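PDB 6FRL: tryptophan halogenase superfamily from Brevundimonas sp. BAL3, which is a flavin-dependent halogenase that prefers bromination over chlorination. Local coordinates for residues I59-R64 with L357-I362; K122-G127 with G458-H463; G138-A143 with D489-T494; S156-F161 with A481-N486; I362-A367 with A387-R392. All coordinates share one frame; numbering follows the deposited sequence.

How the contacts relate
The five contacts fall into two groups. Contacts 1 and 5 lie deep in the chain, their centres 11 Å apart; they share helix 354-367 and I362, and T360 of contact 1 meets E389 of contact 5. Contacts 2, 3 and 4 lie farther out, 24 to 30 Å from the chain's centre. Contacts 3 and 4 both use helix 473-492, their centres 11 Å apart, and touch through F161 and L141. Along the chain, contacts 1 to 4 each join segments about 290 to 350 residues apart, whereas contact 5, opening after contact 1 closes, joins two successive helices. Helix 473-492 and the loop before it thus pack back onto elements from the first third of the chain.

Contact 1. Residues I59-R64 with L357-I362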
# COMPACT_ATOMS: atom_id res chain seq x y z
N ILE B 59 20.06 -3.73 -1.70
CA ILE B 59 18.98 -3.50 -2.64
C ILE B 59 18.97 -2.01 -3.04
O ILE B 59 19.68 -1.20 -2.45
CB ILE B 59 17.61 -4.00 -2.07
CG1 ILE B 59 17.23 -3.32 -0.76
CG2 ILE B 59 17.63 -5.50 -1.84
CD1 ILE B 59 15.81 -3.64 -0.34
N PRO B 60 18.19 -1.63 -4.06
CA PRO B 60 18.30 -0.26 -4.57
C PRO B 60 17.92 0.90 -3.61
O PRO B 60 18.33 2.07 -3.85
CB PRO B 60 17.39 -0.27 -5.80
CG PRO B 60 17.40 -1.71 -6.23
CD PRO B 60 17.33 -2.45 -4.94
N THR B 61 17.15 0.61 -2.57
CA THR B 61 16.88 1.60 -1.56
C THR B 61 18.20 2.30 -1.09
O THR B 61 18.19 3.49 -0.84
CB THR B 61 16.12 1.01 -0.35
OG1 THR B 61 16.85 -0.09 0.23
CG2 THR B 61 14.71 0.57 -0.73
N ILE B 62 19.32 1.58 -0.99
CA ILE B 62 20.58 2.17 -0.47
C ILE B 62 21.07 3.39 -1.30
O ILE B 62 21.66 4.32 -0.74
CB ILE B 62 21.72 1.11 -0.31
CG1 ILE B 62 22.81 1.59 0.63
CG2 ILE B 62 22.40 0.82 -1.64
CD1 ILE B 62 22.37 1.89 2.04
N ARG B 63 20.80 3.40 -2.60
CA ARG B 63 21.17 4.53 -3.47
C ARG B 63 20.32 5.75 -3.15
O ARG B 63 20.83 6.87 -3.22
CB ARG B 63 21.12 4.18 -4.98
CG ARG B 63 22.03 2.98 -5.35
CD ARG B 63 22.19 2.71 -6.85
NE ARG B 63 20.91 2.81 -7.54
CZ ARG B 63 20.47 3.87 -8.20
NH1 ARG B 63 21.21 4.97 -8.35
NH2 ARG B 63 19.27 3.82 -8.75
N ARG B 64 19.06 5.54 -2.76
CA ARG B 64 18.23 6.62 -2.27
C ARG B 64 18.69 7.11 -0.89
O ARG B 64 18.61 8.29 -0.60
CB ARG B 64 16.74 6.22 -2.24
CG ARG B 64 15.79 7.32 -1.77
CD ARG B 64 14.34 6.83 -1.59
NE ARG B 64 14.13 5.98 -0.38
CZ ARG B 64 13.60 4.74 -0.35
NH1 ARG B 64 13.17 4.11 -1.45
NH2 ARG B 64 13.48 4.11 0.83
N LEU B 357 17.23 -3.35 6.24
CA LEU B 357 16.50 -3.30 7.51
C LEU B 357 16.95 -2.16 8.44
O LEU B 357 16.14 -1.61 9.23
CB LEU B 357 16.54 -4.65 8.21
CG LEU B 357 15.73 -5.79 7.51
CD1 LEU B 357 16.27 -7.15 7.86
CD2 LEU B 357 14.22 -5.74 7.80
N ILE B 358 18.22 -1.77 8.32
CA ILE B 358 18.76 -0.54 8.94
C ILE B 358 18.12 0.67 8.32
O ILE B 358 17.63 1.54 9.03
CB ILE B 358 20.30 -0.48 8.84
CG1 ILE B 358 20.92 -1.55 9.76
CG2 ILE B 358 20.84 0.91 9.20
CD1 ILE B 358 22.29 -2.02 9.33
N GLU B 359 18.08 0.72 6.99
CA GLU B 359 17.45 1.84 6.27
C GLU B 359 15.96 2.06 6.66
O GLU B 359 15.52 3.17 6.85
CB GLU B 359 17.50 1.63 4.75
CG GLU B 359 18.85 1.53 4.08
CD GLU B 359 18.71 1.18 2.60
OE1 GLU B 359 18.16 2.03 1.83
OE2 GLU B 359 19.12 0.05 2.21
N THR B 360 15.19 0.97 6.70
CA THR B 360 13.78 1.05 7.02
C THR B 360 13.61 1.49 8.47
O THR B 360 12.69 2.25 8.79
CB THR B 360 13.03 -0.27 6.77
OG1 THR B 360 13.68 -1.34 7.48
CG2 THR B 360 12.96 -0.62 5.27
N GLY B 361 14.51 1.01 9.34
CA GLY B 361 14.48 1.40 10.76
C GLY B 361 14.69 2.88 10.95
O GLY B 361 13.97 3.52 11.70
N ILE B 362 15.67 3.42 10.21
CA ILE B 362 15.98 4.84 10.24
C ILE B 362 14.86 5.69 9.68
O ILE B 362 14.54 6.72 10.26
CB ILE B 362 17.30 5.14 9.50
CG1 ILE B 362 18.47 4.61 10.33
CG2 ILE B 362 17.49 6.64 9.27
CD1 ILE B 362 19.68 4.25 9.48
O HOH W 1 20.15 -2.12 0.74
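E359 reaches from helix 354-367 to the beginning of helix 61-68 and sets its carboxylate against T61 and I62. Its CG lies anti to the carbonyl carbon (chi1 -62°), and the chain then runs out extended (chi2 174°), which suits a glutamate that must span the gap between two backbones. The hydroxyl of T61 faces both carboxylate oxygens: OG1 is 3.0 Å from OE1 and equally 3.0 Å from OE2 of E359, placed for only a weak hydrogen bond to the carboxylate. That hydroxyl sits between its own backbone N and carbonyl carbon (chi1 57°), a torsion that turns it to the glutamate. A firmer link runs through a water, which donates to E359 OE2 at 2.8 Å and accepts from the backbone N of I59 at 2.9 Å. I62 supplies the apolar side, crossing the glutamate at about a right angle with CD1 3.7 Å from OE2 of E359. Nearby, R64 NH2 lies 5.2 Å from E359 OE1, too far for a salt bridge, though its charge could help offset that of the buried acid. Beyond the pair, M25 of helix 20-33 packs on E359 and I358, L357 leans on M390 of helix 376-402, and R63, on helix 61-68, forms salt bridges with D73 and D162.

Contact 2. Residues K122-G127 with G458-H463; sequences KQRRAG and GLYPDH
R124 and R125, on the last turn of helix 116-125, both reach the irregular chain at Y460-H463, each in a different way. R124 lays its guanidinium over one face of the Y460 ring in an off-centre cation-pi contact. Its CZ is 4.2 Å from the ring centroid and 34° off the normal, so the charge rides over the rim: NH1 stands 3.6 Å from CD2 of Y460, and NH2 the same 3.6 Å from CE2. The two planes are 32° apart, so the guanidinium leans over the ring. The fully extended chain of R124, with CG anti to the backbone N, gives the length this needs. R125, which is poorly ordered, instead bends at chi3 and donates from NH2 to the carbonyl O of D462 at 2.9 Å. The N-H...O angle of 142° is far from straight; the donor lies in the carbonyl plane, while the oxygen is tilted out of the guanidinium plane. The same NH2 comes obliquely to the H463 ring, 3.3 Å from CD2. H463 is poorly ordered too, so the details of both R125 contacts are less certain than those of R124.

In the second shell, Y460 OH is hydrogen-bonded to D455, which helps fix the ring that R124 meets, and the D462 carboxylate forms a salt bridge with R373 of the second subunit. G458, at positive phi, closes helix 447-456 in a Schellman motif. The chain beyond it runs between helix 116-125, through L121 against Y460 and P461, and helix 422-434, through W431 and T432.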
# COMPACT_ATOMS: atom_id res chain seq x y z
N LYS B 122 -0.39 -18.35 -20.86
CA LYS B 122 -1.19 -18.80 -22.00
C LYS B 122 -0.30 -19.34 -23.12
O LYS B 122 -0.49 -20.45 -23.61
CB LYS B 122 -2.08 -17.68 -22.57
CG LYS B 122 -2.72 -18.07 -23.90
CD LYS B 122 -3.76 -17.02 -24.34
CE LYS B 122 -4.50 -17.44 -25.59
NZ LYS B 122 -5.11 -18.77 -25.37
N GLN B 123 0.69 -18.54 -23.50
CA GLN B 123 1.61 -18.92 -24.58
C GLN B 123 2.45 -20.13 -24.19
O GLN B 123 2.71 -21.01 -24.99
CB GLN B 123 2.50 -17.74 -25.00
CG GLN B 123 3.14 -17.87 -26.39
CD GLN B 123 2.13 -17.90 -27.55
OE1 GLN B 123 1.04 -17.33 -27.49
NE2 GLN B 123 2.51 -18.61 -28.59
N ARG B 124 2.86 -20.17 -22.93
CA ARG B 124 3.59 -21.33 -22.43
C ARG B 124 2.74 -22.60 -22.53
O ARG B 124 3.28 -23.67 -22.77
CB ARG B 124 4.04 -21.10 -20.98
CG ARG B 124 4.81 -22.25 -20.41
CD ARG B 124 5.19 -21.99 -18.98
NE ARG B 124 6.04 -23.07 -18.45
CZ ARG B 124 5.61 -24.11 -17.74
NH1 ARG B 124 4.34 -24.21 -17.32
NH2 ARG B 124 6.49 -25.01 -17.36
N ARG B 125 1.43 -22.46 -22.32
CA ARG B 125 0.48 -23.57 -22.42
C ARG B 125 0.46 -24.10 -23.86
O ARG B 125 0.49 -25.31 -24.09
CB ARG B 125 -0.91 -23.10 -21.96
CG ARG B 125 -1.95 -24.16 -21.68
CD ARG B 125 -3.36 -23.57 -21.63
NE ARG B 125 -3.63 -22.95 -20.32
CZ ARG B 125 -3.95 -23.61 -19.21
NH1 ARG B 125 -4.03 -24.95 -19.18
NH2 ARG B 125 -4.19 -22.93 -18.09
N ALA B 126 0.47 -23.18 -24.83
CA ALA B 126 0.45 -23.53 -26.25
C ALA B 126 1.78 -23.95 -26.88
O ALA B 126 1.84 -24.05 -28.10
CB ALA B 126 -0.16 -22.39 -27.06
N GLY B 127 2.84 -24.19 -26.09
CA GLY B 127 4.05 -24.84 -26.62
C GLY B 127 5.37 -24.06 -26.65
O GLY B 127 6.45 -24.65 -26.58
N GLY B 458 9.95 -23.20 -10.73
CA GLY B 458 9.01 -23.91 -11.57
C GLY B 458 7.60 -24.15 -11.02
O GLY B 458 6.96 -25.12 -11.42
N LEU B 459 7.11 -23.28 -10.12
CA LEU B 459 5.74 -23.39 -9.61
C LEU B 459 4.81 -22.40 -10.31
O LEU B 459 4.92 -21.21 -10.08
CB LEU B 459 5.71 -23.18 -8.10
CG LEU B 459 4.30 -23.31 -7.45
CD1 LEU B 459 3.67 -24.70 -7.64
CD2 LEU B 459 4.29 -22.93 -5.98
N TYR B 460 3.86 -22.90 -11.10
CA TYR B 460 2.97 -22.09 -11.93
C TYR B 460 1.51 -22.42 -11.66
O TYR B 460 1.22 -23.54 -11.32
CB TYR B 460 3.25 -22.36 -13.40
CG TYR B 460 4.69 -22.13 -13.80
CD1 TYR B 460 5.18 -20.82 -13.91
CD2 TYR B 460 5.55 -23.18 -14.05
CE1 TYR B 460 6.50 -20.57 -14.27
CE2 TYR B 460 6.88 -22.94 -14.41
CZ TYR B 460 7.33 -21.62 -14.52
OH TYR B 460 8.63 -21.33 -14.87
N PRO B 461 0.59 -21.45 -11.86
CA PRO B 461 -0.82 -21.71 -11.63
C PRO B 461 -1.46 -22.63 -12.64
O PRO B 461 -0.96 -22.72 -13.75
CB PRO B 461 -1.47 -20.32 -11.74
CG PRO B 461 -0.45 -19.39 -12.26
CD PRO B 461 0.89 -20.02 -12.04
N ASP B 462 -2.56 -23.26 -12.25
CA ASP B 462 -3.30 -24.22 -13.10
C ASP B 462 -4.00 -23.41 -14.18
O ASP B 462 -3.83 -23.71 -15.36
CB ASP B 462 -4.36 -25.06 -12.33
CG ASP B 462 -4.25 -24.95 -10.77
OD1 ASP B 462 -3.14 -25.20 -10.26
OD2 ASP B 462 -5.26 -24.62 -10.09
N HIS B 463 -4.78 -22.41 -13.76
CA HIS B 463 -5.36 -21.45 -14.71
C HIS B 463 -4.94 -19.99 -14.47
O HIS B 463 -4.99 -19.43 -13.34
CB HIS B 463 -6.88 -21.53 -14.91
CG HIS B 463 -7.29 -21.27 -16.33
ND1 HIS B 463 -7.64 -20.03 -16.81
CD2 HIS B 463 -7.35 -22.11 -17.40
CE1 HIS B 463 -7.94 -20.11 -18.09
NE2 HIS B 463 -7.76 -21.36 -18.48

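Contact 3. Residues G138-A143 with D489-T494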
# COMPACT_ATOMS: atom_id res chain seq x y z
N GLY B 138 16.50 -6.16 -16.85
CA GLY B 138 17.44 -6.28 -15.73
C GLY B 138 18.14 -7.62 -15.75
O GLY B 138 19.40 -7.69 -15.70
N ALA B 139 17.34 -8.68 -15.83
CA ALA B 139 17.82 -10.06 -15.80
C ALA B 139 18.70 -10.37 -16.99
O ALA B 139 19.75 -10.98 -16.83
CB ALA B 139 16.66 -11.02 -15.75
N ALA B 140 18.26 -9.95 -18.17
CA ALA B 140 19.03 -10.12 -19.43
C ALA B 140 20.39 -9.41 -19.36
O ALA B 140 21.40 -9.97 -19.77
CB ALA B 140 18.21 -9.62 -20.63
N LEU B 141 20.40 -8.17 -18.85
CA LEU B 141 21.66 -7.43 -18.64
C LEU B 141 22.56 -8.16 -17.63
O LEU B 141 23.74 -8.30 -17.87
CB LEU B 141 21.39 -5.99 -18.16
CG LEU B 141 20.88 -4.91 -19.11
CD1 LEU B 141 20.40 -3.67 -18.35
CD2 LEU B 141 21.96 -4.47 -20.05
N ALA B 142 22.01 -8.66 -16.52
CA ALA B 142 22.86 -9.41 -15.57
C ALA B 142 23.48 -10.67 -16.19
O ALA B 142 24.68 -10.93 -16.02
CB ALA B 142 22.08 -9.80 -14.31
N ALA B 143 22.67 -11.46 -16.89
CA ALA B 143 23.16 -12.67 -17.59
C ALA B 143 24.18 -12.34 -18.70
O ALA B 143 25.11 -13.10 -18.91
CB ALA B 143 22.00 -13.45 -18.18
N ASP B 489 18.40 -7.31 -28.13
CA ASP B 489 19.13 -6.32 -28.93
C ASP B 489 19.63 -5.08 -28.17
O ASP B 489 20.71 -4.54 -28.48
CB ASP B 489 18.27 -5.85 -30.13
CG ASP B 489 18.07 -6.94 -31.17
OD1 ASP B 489 18.89 -7.87 -31.25
OD2 ASP B 489 17.09 -6.86 -31.93
N LEU B 490 18.83 -4.61 -27.21
CA LEU B 490 19.24 -3.56 -26.27
C LEU B 490 20.42 -4.07 -25.41
O LEU B 490 21.46 -3.39 -25.29
CB LEU B 490 18.03 -3.14 -25.41
CG LEU B 490 18.19 -2.05 -24.33
CD1 LEU B 490 19.02 -0.85 -24.79
CD2 LEU B 490 16.81 -1.57 -23.92
N VAL B 491 20.29 -5.28 -24.86
CA VAL B 491 21.41 -5.91 -24.14
C VAL B 491 22.65 -6.00 -24.98
O VAL B 491 23.72 -5.70 -24.51
CB VAL B 491 21.06 -7.33 -23.59
CG1 VAL B 491 22.28 -8.06 -23.06
CG2 VAL B 491 20.06 -7.25 -22.45
N ALA B 492 22.49 -6.44 -26.22
CA ALA B 492 23.61 -6.74 -27.13
C ALA B 492 24.47 -5.52 -27.38
O ALA B 492 25.72 -5.60 -27.38
CB ALA B 492 23.10 -7.31 -28.44
N ARG B 493 23.81 -4.38 -27.52
CA ARG B 493 24.53 -3.14 -27.77
C ARG B 493 24.94 -2.33 -26.54
O ARG B 493 25.44 -1.21 -26.68
CB ARG B 493 23.75 -2.29 -28.75
CG ARG B 493 22.46 -1.69 -28.24
CD ARG B 493 21.73 -1.08 -29.42
NE ARG B 493 20.34 -0.90 -29.08
CZ ARG B 493 19.29 -1.53 -29.59
NH1 ARG B 493 19.39 -2.43 -30.54
NH2 ARG B 493 18.10 -1.22 -29.11
N THR B 494 24.78 -2.88 -25.34
CA THR B 494 25.10 -2.17 -24.11
C THR B 494 26.53 -2.55 -23.71
O THR B 494 26.95 -3.70 -23.89
CB THR B 494 24.02 -2.47 -23.04
OG1 THR B 494 22.79 -1.86 -23.47
CG2 THR B 494 24.38 -1.92 -21.69
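V491, near the C-terminal end of helix 473-492, meets helix 137-143 at A140 and L141. From CB, directed at the other helix, its two methyls divide the work. CG1, anti to the backbone N (chi1 170°), ends 3.9 Å from the carbonyl O of A140. CG2 goes deeper: it is 3.5 Å from A140 CB, 3.7 Å from the backbone N of L141 and 4.1 Å from L141 CD2. A one-carbon side chain at A140 lets the helices come close, with the CA atoms of L141 and V491 only 5.7 Å apart, and the branched valine places one methyl on A140 and L141 and the other by the A140 carbonyl. L141 slides past V491 in the opposite direction, and its CD2 continues to CG2 of T494 at 3.9 Å. The hydroxyl of that threonine turns back to the end of helix 473-492, where OG1 donates to L490 O at 2.7 Å from above the carbonyl plane, and its CG2 methyl is left facing L141. The side-chain contacts are apolar. Around them, K146 NZ hydrogen-bonds the carbonyls of V491 and T494, L137 touches L490 and V491, and I101 of strand 99-103 packs on A142 and A143.

Contact 4. Residues S156-F161 with A481-N486; sequences SQLSVF and AEMRAN
A chi1 of -109°, midway between staggered positions, carries the L158 side chain toward M483, whose CG is anti to its carbonyl carbon (chi1 -80°). The motif is a single 3-10 turn, residues 157-159, set against the flank of the long helix 473-492. L158 is the residue of the turn that meets the helix: its two methyls lie along one side of the M483 chain, CD1 by SD and CD2 by CG and CB, and the two side chains cross at about a right angle. CD1 is 3.9 Å from SD of M483, while CD2 lies 4.0 Å from M483 CG and equally 4.0 Å from M483 O. Methionine suits this place, since its soft sulfur and flexible chain mould to the leucine; its chi3 of -90° turns CE away. One helical turn on, N486 gives only its CB, 4.4 Å from L158 CD2, and this edge lies at the surface. The contact is small and mainly apolar. Farther along the loop, F161 packs on L137 and L141 of helix 137-143. S159 ties the turn to the residue before it: the carbonyl O of S156 accepts from the backbone N of S159 at 3.2 Å and again from its side-chain OG at 3.0 Å.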
# COMPACT_ATOMS: atom_id res chain seq x y z
N SER B 156 8.74 3.00 -22.30
CA SER B 156 7.68 2.19 -21.67
C SER B 156 8.22 1.32 -20.53
O SER B 156 9.42 1.32 -20.26
CB SER B 156 7.07 1.28 -22.73
OG SER B 156 8.05 0.37 -23.21
N GLN B 157 7.30 0.58 -19.88
CA GLN B 157 7.61 -0.44 -18.87
C GLN B 157 8.79 -1.42 -19.18
O GLN B 157 9.50 -1.82 -18.25
CB GLN B 157 6.32 -1.24 -18.52
CG GLN B 157 6.45 -2.35 -17.46
CD GLN B 157 5.09 -2.97 -17.03
OE1 GLN B 157 4.02 -2.38 -17.20
NE2 GLN B 157 5.15 -4.17 -16.46
N LEU B 158 9.01 -1.78 -20.45
CA LEU B 158 10.09 -2.71 -20.83
C LEU B 158 11.51 -2.23 -20.56
O LEU B 158 12.42 -3.04 -20.45
CB LEU B 158 10.01 -3.09 -22.33
CG LEU B 158 9.57 -4.50 -22.70
CD1 LEU B 158 8.05 -4.51 -22.69
CD2 LEU B 158 10.10 -4.89 -24.06
N SER B 159 11.70 -0.92 -20.46
CA SER B 159 13.05 -0.37 -20.26
C SER B 159 13.32 0.01 -18.80
O SER B 159 14.40 0.52 -18.51
CB SER B 159 13.31 0.81 -21.22
OG SER B 159 12.14 1.61 -21.37
N VAL B 160 12.38 -0.28 -17.89
CA VAL B 160 12.51 0.10 -16.49
C VAL B 160 13.18 -1.02 -15.70
O VAL B 160 12.67 -2.13 -15.63
CB VAL B 160 11.14 0.41 -15.81
CG1 VAL B 160 11.35 0.93 -14.39
CG2 VAL B 160 10.37 1.43 -16.63
N PHE B 161 14.33 -0.72 -15.12
CA PHE B 161 15.02 -1.60 -14.16
C PHE B 161 15.69 -0.71 -13.12
O PHE B 161 15.87 0.50 -13.38
CB PHE B 161 16.04 -2.55 -14.84
CG PHE B 161 17.18 -1.84 -15.55
CD1 PHE B 161 16.97 -1.23 -16.77
CD2 PHE B 161 18.45 -1.79 -15.00
CE1 PHE B 161 18.02 -0.60 -17.44
CE2 PHE B 161 19.50 -1.13 -15.66
CZ PHE B 161 19.27 -0.54 -16.88
N ALA B 481 7.45 -12.18 -29.20
CA ALA B 481 8.75 -12.29 -29.89
C ALA B 481 9.37 -10.91 -30.14
O ALA B 481 10.58 -10.77 -30.04
CB ALA B 481 8.64 -13.11 -31.19
N GLU B 482 8.54 -9.92 -30.43
CA GLU B 482 9.00 -8.51 -30.52
C GLU B 482 9.60 -7.96 -29.20
O GLU B 482 10.65 -7.32 -29.22
CB GLU B 482 7.83 -7.64 -31.01
CG GLU B 482 8.05 -6.14 -31.15
CD GLU B 482 6.83 -5.43 -31.78
OE1 GLU B 482 5.95 -6.11 -32.37
OE2 GLU B 482 6.72 -4.17 -31.70
N MET B 483 8.93 -8.21 -28.07
CA MET B 483 9.43 -7.84 -26.74
C MET B 483 10.76 -8.52 -26.49
O MET B 483 11.73 -7.88 -26.14
CB MET B 483 8.45 -8.26 -25.65
CG MET B 483 7.28 -7.31 -25.47
SD MET B 483 6.24 -7.65 -24.02
CE MET B 483 5.05 -8.78 -24.70
N ARG B 484 10.77 -9.83 -26.67
CA ARG B 484 11.91 -10.71 -26.44
C ARG B 484 13.14 -10.23 -27.21
O ARG B 484 14.25 -10.20 -26.70
CB ARG B 484 11.47 -12.14 -26.85
CG ARG B 484 12.38 -13.29 -26.48
CD ARG B 484 11.62 -14.62 -26.42
NE ARG B 484 11.17 -15.13 -27.72
CZ ARG B 484 9.91 -15.21 -28.15
NH1 ARG B 484 8.87 -14.76 -27.43
NH2 ARG B 484 9.69 -15.69 -29.37
N ALA B 485 12.91 -9.79 -28.44
CA ALA B 485 13.95 -9.23 -29.30
C ALA B 485 14.38 -7.82 -28.89
O ALA B 485 15.57 -7.55 -28.88
CB ALA B 485 13.48 -9.25 -30.75
N ASN B 486 13.45 -6.92 -28.56
CA ASN B 486 13.81 -5.55 -28.11
C ASN B 486 14.82 -5.59 -26.96
O ASN B 486 15.83 -4.88 -26.95
CB ASN B 486 12.58 -4.74 -27.65
CG ASN B 486 11.64 -4.33 -28.79
OD1 ASN B 486 12.05 -4.23 -29.95
ND2 ASN B 486 10.36 -4.11 -28.46

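Contact 5. Residues I362-A367 with A387-R392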
# COMPACT_ATOMS: atom_id res chain seq x y z
N ILE B 362 15.67 3.42 10.21
CA ILE B 362 15.98 4.84 10.24
C ILE B 362 14.86 5.69 9.68
O ILE B 362 14.54 6.72 10.26
CB ILE B 362 17.30 5.14 9.50
CG1 ILE B 362 18.47 4.61 10.33
CG2 ILE B 362 17.49 6.64 9.27
CD1 ILE B 362 19.68 4.25 9.48
N GLU B 363 14.29 5.31 8.55
CA GLU B 363 13.17 6.08 7.96
C GLU B 363 12.02 6.14 8.97
O GLU B 363 11.45 7.21 9.21
CB GLU B 363 12.70 5.49 6.61
CG GLU B 363 11.51 6.23 5.91
CD GLU B 363 11.48 7.80 5.98
OE1 GLU B 363 12.34 8.50 5.36
OE2 GLU B 363 10.57 8.37 6.67
N ARG B 364 11.75 5.00 9.60
CA ARG B 364 10.67 4.88 10.58
C ARG B 364 10.93 5.75 11.84
O ARG B 364 10.00 6.41 12.33
CB ARG B 364 10.48 3.40 10.91
CG ARG B 364 9.25 3.03 11.67
CD ARG B 364 9.15 1.51 11.79
NE ARG B 364 8.76 0.91 10.50
CZ ARG B 364 9.47 0.04 9.78
NH1 ARG B 364 10.64 -0.45 10.20
NH2 ARG B 364 8.96 -0.39 8.62
N LEU B 365 12.17 5.79 12.32
CA LEU B 365 12.55 6.62 13.46
C LEU B 365 12.30 8.09 13.18
O LEU B 365 11.75 8.80 14.04
CB LEU B 365 14.03 6.42 13.83
CG LEU B 365 14.61 7.31 14.93
CD1 LEU B 365 13.73 7.32 16.17
CD2 LEU B 365 16.01 6.88 15.27
N LYS B 366 12.74 8.55 12.01
CA LYS B 366 12.44 9.92 11.55
C LYS B 366 10.93 10.21 11.42
O LYS B 366 10.44 11.22 11.92
CB LYS B 366 13.16 10.24 10.24
CG LYS B 366 14.69 10.27 10.40
CD LYS B 366 15.40 10.87 9.19
CE LYS B 366 15.40 9.93 8.00
NZ LYS B 366 15.91 10.63 6.80
N ALA B 367 10.18 9.32 10.77
CA ALA B 367 8.72 9.52 10.60
C ALA B 367 7.94 9.55 11.95
O ALA B 367 6.90 10.21 12.07
CB ALA B 367 8.14 8.45 9.66
N ALA B 387 7.86 -5.29 13.46
CA ALA B 387 7.51 -6.71 13.61
C ALA B 387 6.93 -7.27 12.29
O ALA B 387 7.43 -8.28 11.80
CB ALA B 387 6.49 -6.92 14.74
N ARG B 388 5.93 -6.60 11.72
CA ARG B 388 5.31 -7.09 10.52
C ARG B 388 6.32 -7.16 9.38
O ARG B 388 6.35 -8.14 8.64
CB ARG B 388 4.07 -6.26 10.08
CG ARG B 388 2.97 -6.08 11.12
CD ARG B 388 2.27 -7.37 11.56
NE ARG B 388 3.01 -8.24 12.51
CZ ARG B 388 3.11 -8.07 13.86
NH1 ARG B 388 2.57 -7.04 14.50
NH2 ARG B 388 3.77 -8.97 14.59
N GLU B 389 7.16 -6.13 9.27
CA GLU B 389 8.17 -6.06 8.19
C GLU B 389 9.19 -7.25 8.28
O GLU B 389 9.54 -7.89 7.27
CB GLU B 389 8.86 -4.67 8.18
CG GLU B 389 10.18 -4.55 7.40
CD GLU B 389 10.72 -3.13 7.42
OE1 GLU B 389 11.55 -2.85 8.30
OE2 GLU B 389 10.32 -2.28 6.60
N MET B 390 9.63 -7.53 9.49
CA MET B 390 10.53 -8.68 9.71
C MET B 390 9.86 -9.97 9.29
O MET B 390 10.48 -10.79 8.63
CB MET B 390 11.00 -8.75 11.18
CG MET B 390 12.02 -7.67 11.57
SD MET B 390 13.62 -7.85 10.76
CE MET B 390 14.26 -9.31 11.60
N GLU B 391 8.59 -10.13 9.63
CA GLU B 391 7.84 -11.34 9.29
C GLU B 391 7.69 -11.46 7.76
O GLU B 391 7.81 -12.58 7.19
CB GLU B 391 6.45 -11.37 9.97
CG GLU B 391 6.45 -11.56 11.50
CD GLU B 391 5.10 -11.23 12.15
OE1 GLU B 391 4.16 -10.73 11.46
OE2 GLU B 391 4.95 -11.46 13.35
N ARG B 392 7.42 -10.33 7.09
CA ARG B 392 7.30 -10.32 5.63
C ARG B 392 8.62 -10.68 4.93
O ARG B 392 8.61 -11.37 3.92
CB ARG B 392 6.72 -9.00 5.13
CG ARG B 392 5.36 -8.61 5.70
CD ARG B 392 4.24 -9.45 5.17
NE ARG B 392 4.24 -10.80 5.73
CZ ARG B 392 3.82 -11.14 6.94
NH1 ARG B 392 3.34 -10.21 7.79
NH2 ARG B 392 3.90 -12.41 7.33
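R364 and E389 reach toward each other from opposite directions, and their salt bridge is all that joins these two helical segments, whose nearest CA atoms stand 11.5 Å apart. Arginine and glutamate suit so wide a gap, being long enough to close it together. The grip is end-on: NH1 of R364 donates to OE1 of E389 at 3.2 Å (160°), and NH2 to OE2 at 3.1 Å (169°). Both oxygens lie close to the guanidinium plane, yet each is approached from above the carboxylate plane, the two planes being 64° apart. R364 bends at chi3 to present that edge. Further bonds steady the buried pair: R364 NE reaches Q385, and E389 OE1 also bonds T360 OG1. The more solvent-facing part is on helix 376-402, where the partly exposed R388 holds E391 side-on, NE to OE1 at 2.9 Å and NH2 to OE2 at 3.0 Å. R392, which is buried, adds a long 3.8 Å link from NH1 to E391 OE1 and forms a salt bridge with D395. The pair thus bridges helices 354-367 and 376-402, with I362 packed on helix 20-33, M390 and A387 against strand 327-329, and A367 O bonded to Q436 of the second subunit.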